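Local structure of muconate lactonizing enzyme (Corynebacterium glutamicum, 3I4K) at residues Arg14-Pro19 and Ile36-Val41; Asp338-Gln343 and Asp367-Tyr372. The protein is a muconate lactonizing enzyme-type member of the enolase superfamily, with a magnesium ion bound in its barrel domain. All coordinates share one frame; numbering follows the deposited sequence.

Contact 1 (Arg14-Pro19 and Ile36-Val41); sequences RILDVP and ILLVSV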
ATOM      1  N   ARG A  14     -27.688   8.785  -0.631  1.00 57.07           N
ATOM      2  CA  ARG A  14     -28.670   9.336  -1.551  1.00 57.87           C
ATOM      3  C   ARG A  14     -28.398   8.890  -2.979  1.00 56.94           C
ATOM      4  O   ARG A  14     -27.265   8.973  -3.459  1.00 56.04           O
ATOM      5  CB  ARG A  14     -28.647  10.869  -1.516  1.00 60.74           C
ATOM      6  CG  ARG A  14     -29.015  11.498  -0.182  1.00 63.29           C
ATOM      7  CD  ARG A  14     -28.919  13.021  -0.258  1.00 65.35           C
ATOM      8  NE  ARG A  14     -29.406  13.656   0.963  1.00 69.85           N
ATOM      9  CZ  ARG A  14     -28.818  13.555   2.153  1.00 71.19           C
ATOM     10  NH1 ARG A  14     -27.707  12.843   2.296  1.00 71.34           N
ATOM     11  NH2 ARG A  14     -29.348  14.160   3.208  1.00 72.72           N
ATOM     12  N   ILE A  15     -29.441   8.425  -3.661  1.00 54.96           N
ATOM     13  CA  ILE A  15     -29.296   8.009  -5.046  1.00 53.82           C
ATOM     14  C   ILE A  15     -29.508   9.241  -5.914  1.00 53.72           C
ATOM     15  O   ILE A  15     -30.546   9.897  -5.826  1.00 55.67           O
ATOM     16  CB  ILE A  15     -30.337   6.942  -5.435  1.00 53.63           C
ATOM     17  CG1 ILE A  15     -30.111   5.671  -4.613  1.00 53.01           C
ATOM     18  CG2 ILE A  15     -30.255   6.662  -6.927  1.00 50.65           C
ATOM     19  CD1 ILE A  15     -31.072   4.545  -4.943  1.00 52.07           C
ATOM     20  N   LEU A  16     -28.522   9.563  -6.741  1.00 52.10           N
ATOM     21  CA  LEU A  16     -28.621  10.719  -7.614  1.00 51.55           C
ATOM     22  C   LEU A  16     -28.612  10.318  -9.080  1.00 52.44           C
ATOM     23  O   LEU A  16     -27.756   9.541  -9.517  1.00 51.73           O
ATOM     24  CB  LEU A  16     -27.461  11.684  -7.359  1.00 50.18           C
ATOM     25  CG  LEU A  16     -27.208  12.120  -5.918  1.00 49.07           C
ATOM     26  CD1 LEU A  16     -26.183  13.235  -5.935  1.00 49.89           C
ATOM     27  CD2 LEU A  16     -28.500  12.583  -5.256  1.00 47.99           C
ATOM     28  N   ASP A  17     -29.572  10.844  -9.833  1.00 51.62           N
ATOM     29  CA  ASP A  17     -29.662  10.568 -11.257  1.00 52.70           C
ATOM     30  C   ASP A  17     -29.378  11.870 -11.995  1.00 54.03           C
ATOM     31  O   ASP A  17     -30.216  12.766 -12.042  1.00 54.12           O
ATOM     32  CB  ASP A  17     -31.050  10.037 -11.626  1.00 52.86           C
ATOM     33  CG  ASP A  17     -31.384   8.730 -10.924  1.00 53.98           C
ATOM     34  OD1 ASP A  17     -30.577   7.779 -11.012  1.00 55.55           O
ATOM     35  OD2 ASP A  17     -32.455   8.647 -10.286  1.00 54.54           O
ATOM     36  N   VAL A  18     -28.178  11.975 -12.551  1.00 54.85           N
ATOM     37  CA  VAL A  18     -27.777  13.166 -13.280  1.00 55.93           C
ATOM     38  C   VAL A  18     -27.681  12.845 -14.763  1.00 56.62           C
ATOM     39  O   VAL A  18     -27.051  11.870 -15.159  1.00 56.19           O
ATOM     40  CB  VAL A  18     -26.415  13.692 -12.772  1.00 55.83           C
ATOM     41  CG1 VAL A  18     -25.377  12.586 -12.841  1.00 59.78           C
ATOM     42  CG2 VAL A  18     -25.970  14.885 -13.596  1.00 56.54           C
ATOM     43  N   PRO A  19     -28.322  13.662 -15.608  1.00 58.36           N
ATOM     44  CA  PRO A  19     -28.305  13.456 -17.058  1.00 58.79           C
ATOM     45  C   PRO A  19     -26.959  13.767 -17.690  1.00 59.32           C
ATOM     46  O   PRO A  19     -26.240  14.659 -17.243  1.00 59.69           O
ATOM     47  CB  PRO A  19     -29.393  14.407 -17.553  1.00 59.14           C
ATOM     48  CG  PRO A  19     -30.318  14.498 -16.381  1.00 59.47           C
ATOM     49  CD  PRO A  19     -29.354  14.643 -15.241  1.00 58.64           C
ATOM     50  N   ILE A  36     -25.658   7.802  -9.217  1.00 48.92           N
ATOM     51  CA  ILE A  36     -24.643   7.916  -8.196  1.00 47.30           C
ATOM     52  C   ILE A  36     -25.210   7.768  -6.797  1.00 48.35           C
ATOM     53  O   ILE A  36     -26.200   8.409  -6.447  1.00 49.31           O
ATOM     54  CB  ILE A  36     -23.953   9.285  -8.324  1.00 47.47           C
ATOM     55  CG1 ILE A  36     -23.427   9.444  -9.753  1.00 47.69           C
ATOM     56  CG2 ILE A  36     -22.845   9.425  -7.291  1.00 44.94           C
ATOM     57  CD1 ILE A  36     -22.885  10.813 -10.077  1.00 48.17           C
ATOM     58  N   LEU A  37     -24.599   6.900  -6.001  1.00 47.60           N
ATOM     59  CA  LEU A  37     -25.032   6.739  -4.626  1.00 47.67           C
ATOM     60  C   LEU A  37     -24.135   7.657  -3.813  1.00 49.36           C
ATOM     61  O   LEU A  37     -23.017   7.281  -3.459  1.00 49.77           O
ATOM     62  CB  LEU A  37     -24.842   5.309  -4.127  1.00 44.56           C
ATOM     63  CG  LEU A  37     -25.279   5.192  -2.661  1.00 44.66           C
ATOM     64  CD1 LEU A  37     -26.805   5.277  -2.595  1.00 43.09           C
ATOM     65  CD2 LEU A  37     -24.785   3.890  -2.043  1.00 41.52           C
ATOM     66  N   LEU A  38     -24.615   8.867  -3.534  1.00 50.22           N
ATOM     67  CA  LEU A  38     -23.835   9.821  -2.754  1.00 49.59           C
ATOM     68  C   LEU A  38     -23.963   9.439  -1.288  1.00 49.44           C
ATOM     69  O   LEU A  38     -25.034   9.551  -0.700  1.00 51.57           O
ATOM     70  CB  LEU A  38     -24.352  11.243  -2.982  1.00 51.42           C
ATOM     71  CG  LEU A  38     -23.577  12.392  -2.330  1.00 52.73           C
ATOM     72  CD1 LEU A  38     -22.178  12.505  -2.928  1.00 52.57           C
ATOM     73  CD2 LEU A  38     -24.343  13.690  -2.557  1.00 53.66           C
ATOM     74  N   VAL A  39     -22.872   8.964  -0.707  1.00 47.89           N
ATOM     75  CA  VAL A  39     -22.870   8.551   0.689  1.00 47.88           C
ATOM     76  C   VAL A  39     -22.174   9.620   1.523  1.00 46.68           C
ATOM     77  O   VAL A  39     -21.168  10.186   1.104  1.00 46.09           O
ATOM     78  CB  VAL A  39     -22.133   7.193   0.865  1.00 47.99           C
ATOM     79  CG1 VAL A  39     -22.181   6.754   2.317  1.00 49.38           C
ATOM     80  CG2 VAL A  39     -22.778   6.135  -0.022  1.00 49.54           C
ATOM     81  N   SER A  40     -22.716   9.904   2.700  1.00 46.24           N
ATOM     82  CA  SER A  40     -22.124  10.913   3.565  1.00 46.06           C
ATOM     83  C   SER A  40     -21.914  10.394   4.973  1.00 47.15           C
ATOM     84  O   SER A  40     -22.755   9.671   5.515  1.00 47.39           O
ATOM     85  CB  SER A  40     -23.008  12.162   3.620  1.00 46.23           C
ATOM     86  OG  SER A  40     -24.284  11.856   4.154  1.00 47.10           O
ATOM     87  N   VAL A  41     -20.779  10.766   5.552  1.00 47.02           N
ATOM     88  CA  VAL A  41     -20.438  10.384   6.908  1.00 48.72           C
ATOM     89  C   VAL A  41     -20.467  11.663   7.746  1.00 50.32           C
ATOM     90  O   VAL A  41     -19.737  12.623   7.477  1.00 49.74           O
ATOM     91  CB  VAL A  41     -19.044   9.712   6.966  1.00 48.64           C
ATOM     92  CG1 VAL A  41     -18.610   9.503   8.412  1.00 48.35           C
ATOM     93  CG2 VAL A  41     -19.111   8.361   6.266  1.00 48.13           C
TER

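Contact 2 (Asp338-Gln343 and Asp367-Tyr372); sequences DTYIVQ and DKVNFY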
ATOM      1  N   ASP A 338     -24.652  18.528 -15.917  1.00 62.12           N
ATOM      2  CA  ASP A 338     -24.745  19.414 -14.764  1.00 61.98           C
ATOM      3  C   ASP A 338     -23.980  18.792 -13.595  1.00 62.56           C
ATOM      4  O   ASP A 338     -23.594  17.625 -13.655  1.00 63.10           O
ATOM      5  CB  ASP A 338     -26.214  19.635 -14.398  1.00 61.57           C
ATOM      6  CG  ASP A 338     -26.398  20.649 -13.287  1.00 60.89           C
ATOM      7  OD1 ASP A 338     -25.660  21.654 -13.262  1.00 60.91           O
ATOM      8  OD2 ASP A 338     -27.293  20.453 -12.442  1.00 63.06           O
ATOM      9  N   THR A 339     -23.754  19.565 -12.538  1.00 61.62           N
ATOM     10  CA  THR A 339     -23.024  19.053 -11.386  1.00 62.44           C
ATOM     11  C   THR A 339     -23.714  19.351 -10.054  1.00 62.44           C
ATOM     12  O   THR A 339     -24.874  19.758 -10.020  1.00 62.68           O
ATOM     13  CB  THR A 339     -21.577  19.615 -11.368  1.00 61.98           C
ATOM     14  OG1 THR A 339     -20.965  19.341 -10.101  1.00 63.20           O
ATOM     15  CG2 THR A 339     -21.574  21.107 -11.622  1.00 61.38           C
ATOM     16  N   TYR A 340     -22.999  19.115  -8.960  1.00 62.06           N
ATOM     17  CA  TYR A 340     -23.505  19.366  -7.616  1.00 63.03           C
ATOM     18  C   TYR A 340     -22.302  19.514  -6.702  1.00 62.84           C
ATOM     19  O   TYR A 340     -22.318  19.073  -5.553  1.00 61.40           O
ATOM     20  CB  TYR A 340     -24.375  18.201  -7.134  1.00 64.74           C
ATOM     21  CG  TYR A 340     -23.694  16.853  -7.173  1.00 67.03           C
ATOM     22  CD1 TYR A 340     -23.371  16.250  -8.386  1.00 68.04           C
ATOM     23  CD2 TYR A 340     -23.371  16.177  -5.996  1.00 68.17           C
ATOM     24  CE1 TYR A 340     -22.746  15.009  -8.430  1.00 70.09           C
ATOM     25  CE2 TYR A 340     -22.742  14.934  -6.029  1.00 69.53           C
ATOM     26  CZ  TYR A 340     -22.434  14.360  -7.251  1.00 69.82           C
ATOM     27  OH  TYR A 340     -21.812  13.136  -7.303  1.00 71.70           O
ATOM     28  N   ILE A 341     -21.265  20.165  -7.217  1.00 64.15           N
ATOM     29  CA  ILE A 341     -20.040  20.324  -6.461  1.00 65.66           C
ATOM     30  C   ILE A 341     -19.568  21.757  -6.174  1.00 66.55           C
ATOM     31  O   ILE A 341     -18.469  21.956  -5.649  1.00 68.25           O
ATOM     32  CB  ILE A 341     -18.909  19.516  -7.155  1.00 65.78           C
ATOM     33  CG1 ILE A 341     -18.073  18.811  -6.097  1.00 66.68           C
ATOM     34  CG2 ILE A 341     -18.059  20.410  -8.042  1.00 64.39           C
ATOM     35  CD1 ILE A 341     -18.883  17.896  -5.201  1.00 67.87           C
ATOM     36  N   VAL A 342     -20.388  22.750  -6.500  1.00 65.80           N
ATOM     37  CA  VAL A 342     -20.025  24.151  -6.252  1.00 65.11           C
ATOM     38  C   VAL A 342     -18.870  24.632  -7.134  1.00 64.22           C
ATOM     39  O   VAL A 342     -19.078  25.421  -8.058  1.00 64.56           O
ATOM     40  CB  VAL A 342     -19.639  24.378  -4.767  1.00 65.32           C
ATOM     41  CG1 VAL A 342     -19.208  25.820  -4.553  1.00 65.30           C
ATOM     42  CG2 VAL A 342     -20.814  24.042  -3.867  1.00 64.53           C
ATOM     43  N   GLN A 343     -17.655  24.170  -6.846  1.00 62.63           N
ATOM     44  CA  GLN A 343     -16.493  24.567  -7.639  1.00 61.16           C
ATOM     45  C   GLN A 343     -16.472  23.831  -8.967  1.00 60.33           C
ATOM     46  O   GLN A 343     -17.252  22.908  -9.190  1.00 60.14           O
ATOM     47  CB  GLN A 343     -15.192  24.266  -6.893  1.00 61.24           C
ATOM     48  CG  GLN A 343     -15.070  24.955  -5.554  1.00 62.11           C
ATOM     49  CD  GLN A 343     -15.319  24.018  -4.394  1.00 62.85           C
ATOM     50  OE1 GLN A 343     -16.324  23.306  -4.355  1.00 64.64           O
ATOM     51  NE2 GLN A 343     -14.400  24.016  -3.435  1.00 61.98           N
ATOM     52  N   ASP A 367     -28.264  21.932  -2.707  1.00 68.55           N
ATOM     53  CA  ASP A 367     -29.450  22.264  -3.481  1.00 68.48           C
ATOM     54  C   ASP A 367     -29.515  21.357  -4.696  1.00 67.86           C
ATOM     55  O   ASP A 367     -30.546  20.732  -4.961  1.00 67.30           O
ATOM     56  CB  ASP A 367     -29.421  23.731  -3.921  1.00 68.34           C
ATOM     57  CG  ASP A 367     -29.664  24.686  -2.767  1.00 68.36           C
ATOM     58  OD1 ASP A 367     -30.678  24.509  -2.059  1.00 67.47           O
ATOM     59  OD2 ASP A 367     -28.849  25.612  -2.570  1.00 68.26           O
ATOM     60  N   LYS A 368     -28.410  21.281  -5.432  1.00 67.18           N
ATOM     61  CA  LYS A 368     -28.356  20.437  -6.616  1.00 66.21           C
ATOM     62  C   LYS A 368     -28.375  18.962  -6.238  1.00 65.25           C
ATOM     63  O   LYS A 368     -28.842  18.126  -7.007  1.00 66.59           O
ATOM     64  CB  LYS A 368     -27.122  20.775  -7.451  1.00 65.33           C
ATOM     65  CG  LYS A 368     -27.240  22.123  -8.141  1.00 65.25           C
ATOM     66  CD  LYS A 368     -26.105  22.369  -9.112  1.00 65.77           C
ATOM     67  CE  LYS A 368     -26.325  23.654  -9.886  1.00 66.33           C
ATOM     68  NZ  LYS A 368     -25.217  23.918 -10.849  1.00 67.96           N
ATOM     69  N   VAL A 369     -27.879  18.646  -5.047  1.00 64.56           N
ATOM     70  CA  VAL A 369     -27.887  17.270  -4.574  1.00 64.26           C
ATOM     71  C   VAL A 369     -29.343  16.888  -4.343  1.00 65.40           C
ATOM     72  O   VAL A 369     -29.790  15.808  -4.737  1.00 65.95           O
ATOM     73  CB  VAL A 369     -27.118  17.122  -3.246  1.00 63.95           C
ATOM     74  CG1 VAL A 369     -27.444  15.779  -2.600  1.00 62.18           C
ATOM     75  CG2 VAL A 369     -25.624  17.238  -3.497  1.00 62.38           C
ATOM     76  N   ASN A 370     -30.078  17.787  -3.698  1.00 64.97           N
ATOM     77  CA  ASN A 370     -31.490  17.574  -3.417  1.00 64.30           C
ATOM     78  C   ASN A 370     -32.275  17.521  -4.724  1.00 63.26           C
ATOM     79  O   ASN A 370     -33.197  16.719  -4.873  1.00 62.42           O
ATOM     80  CB  ASN A 370     -32.020  18.710  -2.540  1.00 65.03           C
ATOM     81  CG  ASN A 370     -31.575  18.588  -1.097  1.00 67.31           C
ATOM     82  OD1 ASN A 370     -31.507  19.584  -0.374  1.00 69.76           O
ATOM     83  ND2 ASN A 370     -31.284  17.364  -0.663  1.00 66.13           N
ATOM     84  N   PHE A 371     -31.888  18.372  -5.670  1.00 62.39           N
ATOM     85  CA  PHE A 371     -32.551  18.450  -6.964  1.00 61.98           C
ATOM     86  C   PHE A 371     -32.466  17.151  -7.751  1.00 61.52           C
ATOM     87  O   PHE A 371     -33.441  16.726  -8.372  1.00 59.90           O
ATOM     88  CB  PHE A 371     -31.944  19.574  -7.805  1.00 63.56           C
ATOM     89  CG  PHE A 371     -32.596  19.742  -9.153  1.00 65.62           C
ATOM     90  CD1 PHE A 371     -33.942  20.087  -9.251  1.00 66.31           C
ATOM     91  CD2 PHE A 371     -31.866  19.558 -10.323  1.00 66.07           C
ATOM     92  CE1 PHE A 371     -34.555  20.247 -10.500  1.00 67.25           C
ATOM     93  CE2 PHE A 371     -32.466  19.716 -11.576  1.00 67.40           C
ATOM     94  CZ  PHE A 371     -33.814  20.061 -11.664  1.00 67.06           C
ATOM     95  N   TYR A 372     -31.293  16.528  -7.719  1.00 60.37           N
ATOM     96  CA  TYR A 372     -31.069  15.292  -8.454  1.00 59.09           C
ATOM     97  C   TYR A 372     -31.339  14.013  -7.683  1.00 58.09           C
ATOM     98  O   TYR A 372     -31.149  12.918  -8.209  1.00 57.82           O
ATOM     99  CB  TYR A 372     -29.642  15.285  -8.999  1.00 59.18           C
ATOM    100  CG  TYR A 372     -29.463  16.242 -10.148  1.00 59.69           C
ATOM    101  CD1 TYR A 372     -30.090  16.008 -11.371  1.00 60.88           C
ATOM    102  CD2 TYR A 372     -28.703  17.399 -10.007  1.00 60.32           C
ATOM    103  CE1 TYR A 372     -29.968  16.904 -12.428  1.00 61.94           C
ATOM    104  CE2 TYR A 372     -28.573  18.305 -11.057  1.00 61.66           C
ATOM    105  CZ  TYR A 372     -29.209  18.052 -12.266  1.00 62.45           C
ATOM    106  OH  TYR A 372     -29.095  18.944 -13.311  1.00 63.52           O
TER

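Contact 1 (Arg14-Pro19 and Ile36-Val41)
Ser-40 OG lies at the edge of the Arg-14 guanidinium, near its plane, 4.0 Å from Arg-14 NH1 and too far for a hydrogen bond. The guanidinium is held instead by a salt bridge from NH2 to Glu-12, two residues back on the same strand. CG of Arg-14 stands anti to the carbonyl carbon (chi1 -63°), and from there the chain runs extended to NE on the sheet face that also carries Leu-38. Arg-14 and Leu-38 form an antiparallel hydrogen-bonded pair: Arg-14 N bonds to Leu-38 O (2.8 Å), and Leu-38 N returns a bond to Arg-14 O. The two strands make a beta hairpin in the three-stranded antiparallel sheet of the enolase-type N-terminal domain. Leu-16 and Ile-36 repeat the pairing, Leu-16 N reaching Ile-36 O at 2.6 Å, and between these two hydrogen-bonded pairs Ile-15 and Leu-37 form a non-hydrogen-bonded one. On the face of Leu-16, its CD1 meets Leu-38 CD2 at 3.9 Å, and Val-18 CG1 touches Ile-36 CD1 at 4.1 Å. On the opposite face of the sheet, Ile-15 CG1 meets Leu-37 CD1 at 3.9 Å, and both side chains also pack against helix 66-81.

Contact 2 (Asp338-Gln343 and Asp367-Tyr372)
Lys-368 and Tyr-372, one turn apart on the short C-terminal helix 366-372, both reach Asp-338 in the loop that follows helix 332-335, so the contact ties this helix to a loop of the enolase-type C-terminal region. The polar part divides the carboxylate between two partners. Lys-368, its chain extended beyond CG, brings NZ to OD1 in a salt bridge whose hydrogen bond is weak at 3.3 Å. Tyr-372 OH donates to OD2, which lies at the edge of the phenol ring; the modelled length is doubtful because OD2 sits too close to the ring. Packing against the backbone comes next: the aliphatic part of Lys-368 passes Thr-339 O, with CD 3.0 Å from that oxygen. Apolar contact completes the interface, Tyr-340 CB meeting Lys-368 CB at 3.8 Å. With CG between the backbone N and the carbonyl carbon (chi1 56°), the Tyr-340 ring starts beside Val-369; its far end leads away from helix 366-372, and OH bonds to Glu-52 OE2. Val-369 CG2 approaches the ring obliquely, 3.5 Å from Tyr-340 CD2.

Overall arrangement
The centres of contacts 1 and 2 lie 10 Å apart, and the second follows the first along the chain. They join directly: Asp-17 N probably makes a hydrogen bond to Tyr-372 O (3.1 Å), Leu-16 CD2 packs on Val-369 O at 3.5 Å, and Pro-19 CD meets Tyr-372 CE1 at 3.7 Å. Tyr-340 packs on Leu-16, Ile-36 and Leu-38, and Val-369 on Arg-14 and Leu-38, covering that face of the hairpin. Neither contact includes Asp-200, Glu-226 or Asp-251, the magnesium ligands; contact 1 is internal to the N-terminal sheet, contact 2 to the C-terminal end of the chain, and their junction joins the two parts.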